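Local coordinates for VapB family protein (Caulobacter crescentus, PDB 5L6L) that serves as the antitoxin of the VapBC1 toxin-antitoxin pair, binding the VapC toxin and, in complex with it, operator DNA, at the interface of chains A and B. Numbering follows the deposited sequence. Chains: chain A, VapB family protein; chain B, Ribonuclease VapC.

The interface of chains A and B. Residues chain A 40, 42, 45, 47, 49; chain B 2, 29-30, 32, 105.
A:Thr47 meets B:Ala30 methyl to methyl and B:Ala2 through its hydroxyl, and these three residues bury most of the surface in this patch between antitoxin and toxin. They illustrate how small residues can make a contact with water linking the polar groups: within this patch no N or O of one chain lies within bonding reach of the other, and the touching groups are mostly methyls and backbone carbons. On the antitoxin side the surface is one face of the paired strands 36-42 and 45-50; on the toxin side it is the N-terminal residue of the model, the loop leading into strand 31-34 and the loop after helix 93-104 of the PIN-domain protein, a predicted ribonuclease. The patch probably contributes to holding VapC to its antitoxin; the aspartates predicted to bind magnesium are not part of it.

The two branches of A:Thr47 divide the work. CG2 lies anti to the backbone N (chi1 -60° for OG1), which turns this methyl toward B:Ala30, 3.7 Å from its CB, and tip to tip with B:Leu32 CD2. The other branch, the hydroxyl OG1, passes 3.4 Å from the methyl CB of B:Ala2 and holds a water at 2.6 Å, which in turn reaches the backbone carbonyl O of B:His105.

B:Ala30 also packs against A:Ile40, whose far tip, CD1, lies 3.9 Å from the alanine CA. The CG2 branch of A:Ile40 lies over the link between B:Gly29 and B:Ala30, equally far from B:Gly29 CA and B:Ala30 N. More peripherally, the ring carbon CE2 of A:Tyr49 lies 3.9 Å from the methyl CB of B:Ala30.

At the end of strand 36-42, A:Ser42 sets its OG beside its own backbone N (chi1 -70°), 3.7 Å from B:Gly29 CA. A second water bridges the chains here: it lies 2.9 Å from A:Ser42 OG and accepts a nearly straight hydrogen bond from the backbone N of B:Ala30, 2.8 Å away and 174° at the hydrogen.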
loop_
_atom_site.group_PDB
_atom_site.type_symbol
_atom_site.label_atom_id
_atom_site.label_comp_id
_atom_site.label_asym_id
_atom_site.label_seq_id
_atom_site.Cartn_x
_atom_site.Cartn_y
_atom_site.Cartn_z
ATOM N N ILE A 40 -2.312 22.942 19.641
ATOM C CA ILE A 40 -2.794 24.086 18.882
ATOM C C ILE A 40 -3.712 23.596 17.776
ATOM O O ILE A 40 -3.330 22.751 16.959
ATOM C CB ILE A 40 -1.648 24.938 18.318
ATOM C CG1 ILE A 40 -0.551 25.123 19.369
ATOM C CG2 ILE A 40 -2.176 26.321 17.910
ATOM C CD1 ILE A 40 0.428 26.236 19.025
ATOM N N SER A 42 -5.652 24.661 14.435
ATOM C CA SER A 42 -5.874 25.599 13.348
ATOM C C SER A 42 -6.890 24.970 12.417
ATOM O O SER A 42 -6.635 23.903 11.845
ATOM C CB SER A 42 -4.582 25.918 12.609
ATOM O OG SER A 42 -3.737 26.698 13.431
ATOM N N VAL A 45 -7.347 21.153 12.182
ATOM C CA VAL A 45 -6.106 20.418 12.390
ATOM C C VAL A 45 -5.585 20.704 13.786
ATOM O O VAL A 45 -5.402 21.868 14.158
ATOM C CB VAL A 45 -5.047 20.759 11.342
ATOM C CG1 VAL A 45 -3.785 19.992 11.675
ATOM C CG2 VAL A 45 -5.543 20.384 9.963
ATOM N N THR A 47 -2.460 20.172 16.416
ATOM C CA THR A 47 -1.013 19.958 16.388
ATOM C C THR A 47 -0.503 19.940 17.814
ATOM O O THR A 47 -0.580 20.961 18.500
ATOM C CB THR A 47 -0.293 21.054 15.602
ATOM O OG1 THR A 47 -0.770 21.089 14.251
ATOM C CG2 THR A 47 1.222 20.819 15.598
ATOM N N TYR A 49 2.728 18.857 20.582
ATOM C CA TYR A 49 4.169 18.651 20.713
ATOM C C TYR A 49 4.592 19.070 22.124
ATOM O O TYR A 49 3.868 19.824 22.787
ATOM C CB TYR A 49 4.960 19.442 19.648
ATOM C CG TYR A 49 4.689 20.923 19.647
ATOM C CD1 TYR A 49 5.337 21.772 20.547
ATOM C CD2 TYR A 49 3.785 21.481 18.751
ATOM C CE1 TYR A 49 5.090 23.136 20.553
ATOM C CE2 TYR A 49 3.526 22.853 18.761
ATOM C CZ TYR A 49 4.186 23.668 19.659
ATOM O OH TYR A 49 3.936 25.017 19.678
ATOM N N ALA B 2 -1.297 24.272 11.353
ATOM C CA ALA B 2 0.110 24.563 11.645
ATOM C C ALA B 2 0.852 25.113 10.429
ATOM O O ALA B 2 0.314 25.197 9.323
ATOM C CB ALA B 2 0.814 23.318 12.159
ATOM N N GLY B 29 -0.772 29.888 14.730
ATOM C CA GLY B 29 -0.739 28.445 14.742
ATOM C C GLY B 29 0.641 27.922 15.110
ATOM O O GLY B 29 1.578 28.678 15.377
ATOM N N ALA B 30 0.744 26.593 15.114
ATOM C CA ALA B 30 1.998 25.937 15.458
ATOM C C ALA B 30 3.047 26.166 14.370
ATOM O O ALA B 30 2.755 26.097 13.171
ATOM C CB ALA B 30 1.770 24.434 15.674
ATOM N N LEU B 32 6.583 24.872 12.830
ATOM C CA LEU B 32 7.188 23.559 12.708
ATOM C C LEU B 32 8.365 23.626 11.757
ATOM O O LEU B 32 8.282 24.259 10.695
ATOM C CB LEU B 32 6.172 22.548 12.166
ATOM C CG LEU B 32 4.789 22.381 12.810
ATOM C CD1 LEU B 32 4.019 21.260 12.126
ATOM C CD2 LEU B 32 4.903 22.105 14.283
ATOM N N HIS B 105 1.264 16.396 7.558
ATOM C CA HIS B 105 0.735 16.971 8.789
ATOM C C HIS B 105 -0.296 18.071 8.538
ATOM O O HIS B 105 -0.649 18.815 9.469
ATOM C CB HIS B 105 1.895 17.471 9.658
ATOM C CG HIS B 105 2.696 16.355 10.259
ATOM N ND1 HIS B 105 2.496 15.903 11.547
ATOM C CD2 HIS B 105 3.645 15.552 9.723
ATOM C CE1 HIS B 105 3.314 14.894 11.788
ATOM N NE2 HIS B 105 4.018 14.658 10.696
HETATM O O HOH W 1 0.376 19.743 12.388
HETATM O O HOH W 2 -1.613 25.123 14.546
#